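Local structure of Lmo2119 protein (Listeria monocytogenes serovar 1/2a, 5HQH) at residues S8-I13 and T37-G42; V16-Y21 and F56-D61; E71-V76 and P89-V94. The protein is of unknown function; the chain is a YbbR-like domain, one piece of a longer protein that carries a signal sequence. All coordinates share one frame; numbering follows the deposited sequence. Where two conformers were deposited one is given.

Contact 1. Residues S8-I13 and T37-G42; sequences SDSEVI and TVTLSG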
# COMPACT_ATOMS: atom_id res chain seq x y z
N SER A 8 -23.64 6.35 -8.91
CA SER A 8 -22.26 6.35 -8.32
C SER A 8 -22.31 6.18 -6.81
O SER A 8 -23.21 6.68 -6.13
CB SER A 8 -21.49 7.63 -8.70
OG SER A 8 -22.13 8.79 -8.19
N ASP A 9 -21.32 5.46 -6.30
CA ASP A 9 -21.25 5.09 -4.90
C ASP A 9 -19.84 5.37 -4.40
O ASP A 9 -18.91 5.53 -5.20
CB ASP A 9 -21.56 3.58 -4.82
CG ASP A 9 -21.84 3.09 -3.41
OD1 ASP A 9 -22.17 3.90 -2.51
OD2 ASP A 9 -21.74 1.85 -3.22
N SER A 10 -19.69 5.50 -3.08
CA SER A 10 -18.38 5.77 -2.44
C SER A 10 -18.31 5.16 -1.04
O SER A 10 -19.27 5.24 -0.27
CB SER A 10 -18.09 7.28 -2.37
OG SER A 10 -16.90 7.56 -1.63
N GLU A 11 -17.15 4.58 -0.72
CA GLU A 11 -16.92 3.96 0.58
C GLU A 11 -15.52 4.32 1.06
O GLU A 11 -14.57 4.30 0.29
CB GLU A 11 -17.03 2.44 0.48
CG GLU A 11 -18.43 1.89 0.25
CD GLU A 11 -19.33 2.00 1.46
OE1 GLU A 11 -18.82 2.20 2.57
OE2 GLU A 11 -20.55 1.84 1.31
N VAL A 12 -15.42 4.67 2.34
CA VAL A 12 -14.14 4.91 3.00
C VAL A 12 -13.92 3.67 3.87
O VAL A 12 -14.72 3.37 4.73
CB VAL A 12 -14.15 6.20 3.84
CG1 VAL A 12 -12.82 6.38 4.54
CG2 VAL A 12 -14.46 7.41 2.96
N ILE A 13 -12.85 2.96 3.59
CA ILE A 13 -12.57 1.69 4.26
C ILE A 13 -11.35 1.88 5.15
O ILE A 13 -10.26 2.23 4.66
CB ILE A 13 -12.33 0.58 3.20
CG1 ILE A 13 -13.56 0.48 2.28
CG2 ILE A 13 -12.02 -0.75 3.86
CD1 ILE A 13 -13.39 -0.50 1.16
N THR A 37 -6.17 4.01 5.31
CA THR A 37 -7.57 4.21 4.93
C THR A 37 -7.68 4.33 3.42
O THR A 37 -6.98 5.13 2.81
CB THR A 37 -8.13 5.49 5.59
OG1 THR A 37 -7.99 5.39 7.00
CG2 THR A 37 -9.58 5.72 5.24
N VAL A 38 -8.60 3.57 2.81
CA VAL A 38 -8.76 3.60 1.36
C VAL A 38 -10.13 4.11 1.00
O VAL A 38 -11.12 3.68 1.60
CB VAL A 38 -8.59 2.18 0.75
CG1 VAL A 38 -8.82 2.18 -0.75
CG2 VAL A 38 -7.19 1.67 1.03
N THR A 39 -10.19 5.06 0.07
CA THR A 39 -11.47 5.56 -0.42
C THR A 39 -11.68 5.07 -1.85
O THR A 39 -10.80 5.20 -2.69
CB THR A 39 -11.50 7.11 -0.42
OG1 THR A 39 -11.25 7.57 0.89
CG2 THR A 39 -12.85 7.62 -0.89
N LEU A 40 -12.84 4.48 -2.08
CA LEU A 40 -13.25 3.91 -3.38
C LEU A 40 -14.48 4.61 -3.88
O LEU A 40 -15.39 4.81 -3.09
CB LEU A 40 -13.65 2.44 -3.21
CG LEU A 40 -12.61 1.49 -2.64
CD1 LEU A 40 -13.21 0.10 -2.52
CD2 LEU A 40 -11.38 1.48 -3.50
N SER A 41 -14.52 4.94 -5.17
CA SER A 41 -15.75 5.50 -5.76
C SER A 41 -15.95 4.93 -7.15
O SER A 41 -14.99 4.63 -7.87
CB SER A 41 -15.70 7.02 -5.77
OG SER A 41 -14.75 7.48 -6.67
N GLY A 42 -17.21 4.75 -7.53
CA GLY A 42 -17.52 4.19 -8.85
C GLY A 42 -18.88 3.55 -8.84
O GLY A 42 -19.67 3.84 -7.94
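Ile-13 N gives the shortest bond of this strand pair, 2.7 Å to Val-38 O. Its N-H points almost straight at the oxygen, at 172°. Val-38 N answers to Ile-13 O. The same two-way exchange joins Glu-11 with Leu-40 and Asp-9 with Gly-42, so three hydrogen-bonded pairs alternate with two non-hydrogen-bonded ones. This is a regular antiparallel ladder.

The two faces differ. On one, Ile-13 and Leu-40 cross obliquely, and CD1 of Ile-13 rests 3.7 Å from CD1 of Leu-40. Ile-13 CG1 lies anti to its carbonyl carbon (chi1 -57°) and the chain runs on extended to CD1. Val-38, also buried, lies on this face. On the other face Val-12 spreads its two methyls over the threonines. Its CG1 presses on Thr-37 CG2 at 3.4 Å, tighter than usual for two carbons. Its CG2 sits 3.8 Å from Thr-39 OG1. Gly-42 has phi 156°, where a CB would jam against the preceding carbonyl oxygen.

The acids Asp-9 and Glu-11 turn their ends away from strand 37-42. Gln-48 NE2 is hydrogen-bonded to Asp-9 OD2 and Glu-11 OE2, and Lys-51 NZ makes a salt bridge to Glu-11 OE1. Both partners lie on helix 44-53, which packs over the Ile-13 and Leu-40 face together with Phe-56. Strand 84-98 pairs with the far edge of 37-42.

Contact 2. Residues V16-Y21 and F56-D61; sequences VPVKVY and FTVYAD
Val-16 and Val-58 meet at the apolar centre. Val-16 CG1 reaches Val-58 CG2 at 3.8 Å, and the two side chains cross at about a right angle. The same Val-16 methyl also touches CE1 of the Phe-56 ring, at 4.0 Å. Val-58 CG1, anti to its backbone N (chi1 -180°), turns instead to Val-18 CG2. Val-20 and Ala-60 lie farther along this face in looser contact.

The backbones run parallel, with the strand axes 35° apart. Lys-19 N bonds to Val-58 O, Lys-19 O accepts from Ala-60 N, and Tyr-21 N bonds to Ala-60 O. Lys-19 thus uses its N-H and its C=O on Val-58 and Ala-60, the residues either side of its opposite number Tyr-59. This is the bonding pattern of a parallel sheet. Toward the start of the pair the strands are bridged by water. One water donates to Pro-17 O at 2.7 Å and accepts from Val-58 N at 2.9 Å.

The other face carries Lys-19, Tyr-21, Tyr-59 and Asp-61. Tyr-21 lies across Tyr-59, with its CE2 3.5 Å from Tyr-59 CB. The ring planes are 47° apart, an oblique pair. Tyr-21 OH continues to Thr-57 CG2, which also meets Lys-19 CG, the two side chains crossing at about a right angle. At the outer edge, Asp-61 OD1 comes 3.9 Å from Tyr-21 CB and accepts a hydrogen bond from Lys-63 N. Thr-57 OG1 is hydrogen-bonded to Asp-78 OD2.

The pair lies near the centre of the chain. Its valine face packs on strand 35-42, and Ile-32 touches Val-18, Val-20 and Ala-60. Strand 68-77 pairs with the other edge of 57-61.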
# COMPACT_ATOMS: atom_id res chain seq x y z
N VAL A 16 -7.03 -0.93 6.32
CA VAL A 16 -6.65 -1.76 5.19
C VAL A 16 -5.14 -2.05 5.29
O VAL A 16 -4.34 -1.12 5.43
CB VAL A 16 -6.93 -1.04 3.88
CG1 VAL A 16 -6.40 -1.84 2.73
CG2 VAL A 16 -8.40 -0.79 3.71
N PRO A 17 -4.73 -3.32 5.23
CA PRO A 17 -3.30 -3.62 5.35
C PRO A 17 -2.49 -3.12 4.16
O PRO A 17 -3.01 -3.00 3.03
CB PRO A 17 -3.28 -5.14 5.43
CG PRO A 17 -4.51 -5.60 4.80
CD PRO A 17 -5.54 -4.55 5.06
N VAL A 18 -1.22 -2.86 4.41
CA VAL A 18 -0.27 -2.47 3.38
C VAL A 18 0.81 -3.53 3.23
O VAL A 18 1.50 -3.85 4.20
CB VAL A 18 0.42 -1.14 3.72
CG1 VAL A 18 1.41 -0.77 2.61
CG2 VAL A 18 -0.58 -0.02 3.95
N LYS A 19 0.92 -4.11 2.04
CA LYS A 19 1.94 -5.07 1.70
C LYS A 19 3.19 -4.29 1.32
O LYS A 19 3.11 -3.16 0.83
CB LYS A 19 1.50 -5.95 0.52
CG LYS A 19 0.21 -6.70 0.76
CD LYS A 19 0.41 -7.93 1.57
CE LYS A 19 -0.91 -8.66 1.83
NZ LYS A 19 -1.69 -7.98 2.92
N VAL A 20 4.37 -4.89 1.53
CA VAL A 20 5.64 -4.24 1.23
C VAL A 20 6.54 -5.21 0.47
O VAL A 20 6.84 -6.27 0.97
CB VAL A 20 6.39 -3.79 2.51
CG1 VAL A 20 7.52 -2.83 2.12
CG2 VAL A 20 5.44 -3.13 3.50
N TYR A 21 6.97 -4.81 -0.73
CA TYR A 21 7.75 -5.64 -1.63
C TYR A 21 9.15 -5.08 -1.76
O TYR A 21 9.32 -3.88 -1.96
CB TYR A 21 7.08 -5.69 -3.01
CG TYR A 21 5.65 -6.11 -3.00
CD1 TYR A 21 5.23 -7.28 -2.39
CD2 TYR A 21 4.68 -5.37 -3.68
CE1 TYR A 21 3.87 -7.66 -2.42
CE2 TYR A 21 3.36 -5.74 -3.72
CZ TYR A 21 2.94 -6.88 -3.10
OH TYR A 21 1.57 -7.23 -3.16
N PHE A 56 -8.74 -6.00 -3.18
CA PHE A 56 -7.71 -5.11 -3.72
C PHE A 56 -6.53 -5.15 -2.76
O PHE A 56 -6.66 -5.58 -1.61
CB PHE A 56 -8.21 -3.70 -3.90
CG PHE A 56 -8.84 -3.11 -2.65
CD1 PHE A 56 -8.05 -2.43 -1.73
CD2 PHE A 56 -10.21 -3.24 -2.37
CE1 PHE A 56 -8.61 -1.93 -0.57
CE2 PHE A 56 -10.75 -2.75 -1.22
CZ PHE A 56 -9.95 -2.06 -0.31
N THR A 57 -5.38 -4.70 -3.24
CA THR A 57 -4.12 -4.78 -2.49
C THR A 57 -3.43 -3.45 -2.49
O THR A 57 -3.11 -2.95 -3.56
CB THR A 57 -3.19 -5.80 -3.16
OG1 THR A 57 -3.86 -7.08 -3.22
CG2 THR A 57 -1.88 -5.90 -2.43
N VAL A 58 -3.21 -2.86 -1.30
CA VAL A 58 -2.44 -1.64 -1.15
C VAL A 58 -1.00 -2.06 -0.87
O VAL A 58 -0.78 -2.96 -0.07
CB VAL A 58 -2.94 -0.77 0.01
CG1 VAL A 58 -2.11 0.50 0.13
CG2 VAL A 58 -4.41 -0.43 -0.18
N TYR A 59 -0.06 -1.45 -1.58
CA TYR A 59 1.33 -1.84 -1.44
C TYR A 59 2.32 -0.70 -1.58
O TYR A 59 2.08 0.29 -2.27
CB TYR A 59 1.68 -2.94 -2.44
CG TYR A 59 1.60 -2.58 -3.92
CD1 TYR A 59 0.37 -2.57 -4.57
CD2 TYR A 59 2.74 -2.36 -4.69
CE1 TYR A 59 0.28 -2.28 -5.91
CE2 TYR A 59 2.64 -2.09 -6.05
CZ TYR A 59 1.41 -2.08 -6.66
OH TYR A 59 1.33 -1.84 -8.02
N ALA A 60 3.47 -0.91 -0.93
CA ALA A 60 4.66 -0.08 -1.08
C ALA A 60 5.66 -0.96 -1.83
O ALA A 60 6.10 -1.99 -1.32
CB ALA A 60 5.23 0.36 0.28
N ASP A 61 6.05 -0.52 -3.04
CA ASP A 61 7.03 -1.27 -3.83
C ASP A 61 8.40 -0.65 -3.67
O ASP A 61 8.68 0.44 -4.19
CB ASP A 61 6.65 -1.31 -5.29
CG ASP A 61 7.50 -2.30 -6.06
OD1 ASP A 61 8.41 -2.95 -5.50
OD2 ASP A 61 7.27 -2.48 -7.27
O HOH W 1 -4.17 -4.34 1.01

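Contact 3. Residues E71-V76 and P89-V94; sequences EVKLQV and PATVNV
Val-72 sets its CG1 methyl against Val-92 CG2, 3.6 Å away. Val-72 CG1 stands between its backbone N and carbonyl carbon (chi1 62°), which points it at that methyl. The two valines lie side by side. Leu-74 brings CD2 to the same Val-92 methyl at 4.1 Å, crossing at about a right angle. Val-92 CG2 is thus the bump that Val-72 and Leu-74 both meet. Leu-74 CD1 comes 3.5 Å from Pro-89 O. In one of its two conformers Val-94 also touches Val-72 CG1.

On the opposite face Thr-91, in one of two conformers, lays CG2 against the backbone of Val-72. In one of the two Asn-93 conformers, Glu-71 and Asn-93 run side by side, their carboxylate and amide planes 22° apart. There Asn-93 OD1 touches Glu-71 CG, and one water donates to both Glu-71 OE2 and Asn-93 OD1.

The backbones form an antiparallel ladder. Val-72 and Val-92 exchange two bonds, and Leu-74 N bonds to Ala-90 O at 2.9 Å. A second water donates to Ala-90 O and Leu-74 O and accepts from Lys-73 NZ.

These segments belong to the beta hairpin of strands 68-77 and 84-98. Val-72 and Leu-74 pack on Ala-60 of strand 57-61. Ile-32 and Pro-33 touch Val-92, and Val-36 of strand 35-42 meets Leu-74 and Pro-89.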
# COMPACT_ATOMS: atom_id res chain seq x y z
N GLU A 71 11.15 8.10 0.86
CA GLU A 71 9.69 8.15 0.90
C GLU A 71 9.15 7.35 -0.27
O GLU A 71 9.81 7.22 -1.30
CB GLU A 71 9.20 9.57 0.79
CG GLU A 71 9.49 10.37 2.04
CD GLU A 71 9.39 11.83 1.78
OE1 GLU A 71 8.25 12.26 1.41
OE2 GLU A 71 10.40 12.53 1.93
N VAL A 72 7.95 6.83 -0.10
CA VAL A 72 7.33 5.97 -1.12
C VAL A 72 5.84 6.22 -1.22
O VAL A 72 5.15 6.31 -0.21
CB VAL A 72 7.62 4.46 -0.86
CG1 VAL A 72 7.06 3.98 0.47
CG2 VAL A 72 7.10 3.59 -2.00
N LYS A 73 5.34 6.36 -2.45
CA LYS A 73 3.90 6.50 -2.67
C LYS A 73 3.25 5.10 -2.68
O LYS A 73 3.72 4.20 -3.35
CB LYS A 73 3.60 7.18 -4.01
CG LYS A 73 2.11 7.41 -4.26
CD LYS A 73 1.85 8.16 -5.55
CE LYS A 73 0.38 8.15 -5.90
NZ LYS A 73 -0.49 8.78 -4.89
N LEU A 74 2.15 4.97 -1.96
CA LEU A 74 1.40 3.72 -1.90
C LEU A 74 0.57 3.53 -3.15
O LEU A 74 -0.00 4.45 -3.70
CB LEU A 74 0.52 3.71 -0.64
CG LEU A 74 1.30 3.80 0.68
CD1 LEU A 74 0.34 3.67 1.83
CD2 LEU A 74 2.42 2.76 0.77
N GLN A 75 0.57 2.28 -3.63
CA GLN A 75 -0.13 1.90 -4.87
C GLN A 75 -1.26 0.94 -4.55
O GLN A 75 -1.29 0.35 -3.47
CB GLN A 75 0.85 1.27 -5.83
CG GLN A 75 1.94 2.22 -6.31
CD GLN A 75 2.93 1.52 -7.20
OE1 GLN A 75 4.05 1.16 -6.78
NE2 GLN A 75 2.52 1.25 -8.41
N VAL A 76 -2.14 0.73 -5.53
CA VAL A 76 -3.27 -0.19 -5.38
C VAL A 76 -3.35 -1.06 -6.63
O VAL A 76 -3.27 -0.57 -7.78
CB VAL A 76 -4.61 0.50 -5.15
CG1 VAL A 76 -5.70 -0.54 -4.86
CG2 VAL A 76 -4.51 1.53 -4.05
N PRO A 89 -2.50 7.50 4.55
CA PRO A 89 -1.67 8.45 3.83
C PRO A 89 -1.28 8.01 2.42
O PRO A 89 -1.17 6.80 2.16
CB PRO A 89 -0.38 8.47 4.68
CG PRO A 89 -0.32 7.11 5.25
CD PRO A 89 -1.75 6.81 5.61
N ALA A 90 -1.11 8.96 1.50
CA ALA A 90 -0.74 8.62 0.11
C ALA A 90 0.71 8.25 -0.04
O ALA A 90 1.04 7.41 -0.85
CB ALA A 90 -1.06 9.77 -0.82
N THR A 91 1.56 8.84 0.78
CA THR A 91 2.98 8.60 0.71
C THR A 91 3.44 8.41 2.14
O THR A 91 2.83 8.98 3.05
CB THR A 91 3.68 9.80 0.02
OG1 THR A 91 3.05 10.09 -1.24
CG2 THR A 91 5.14 9.55 -0.23
N VAL A 92 4.50 7.63 2.31
CA VAL A 92 5.07 7.32 3.65
C VAL A 92 6.58 7.31 3.65
O VAL A 92 7.20 7.10 2.61
CB VAL A 92 4.54 5.93 4.13
CG1 VAL A 92 3.02 5.95 4.17
CG2 VAL A 92 5.01 4.80 3.25
N ASN A 93 7.16 7.58 4.84
CA ASN A 93 8.61 7.52 5.05
C ASN A 93 9.01 6.08 5.32
O ASN A 93 8.33 5.38 6.06
CB ASN A 93 9.09 8.40 6.23
CG ASN A 93 9.18 9.85 5.87
OD1 ASN A 93 10.27 10.39 5.60
ND2 ASN A 93 8.06 10.49 5.86
N VAL A 94 10.13 5.69 4.75
CA VAL A 94 10.64 4.35 4.94
C VAL A 94 12.10 4.42 5.23
O VAL A 94 12.83 5.36 4.87
CB VAL A 94 10.43 3.44 3.72
CG1 VAL A 94 8.96 3.43 3.39
CG2 VAL A 94 11.24 3.88 2.53
O HOH W 2 11.88 12.64 4.47
O HOH W 3 -1.01 6.72 -2.69

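How the contacts relate
From the N terminus, strand 9-21 serves two contacts. Its first half pairs with 37-42 in contact 1, closing a loop that holds the rest of strand 9-21 and strand 27-30. Its second half pairs with 56-61 in contact 2, after the chain has passed through helix 44-53. The segments of these two contacts alternate, so they cross. They touch where Val-38 meets Val-16 and Val-58, and where Phe-56 meets Ile-13 and Leu-40. Contact 3 follows in series and closes the hairpin of 68-77 and 84-98. It joins contact 2 through a probable hydrogen bond from Gln-75 N to Tyr-59 O. Contacts 1 and 3 do not touch, but strands 35-42 and 84-98 are neighbours in one mixed sheet.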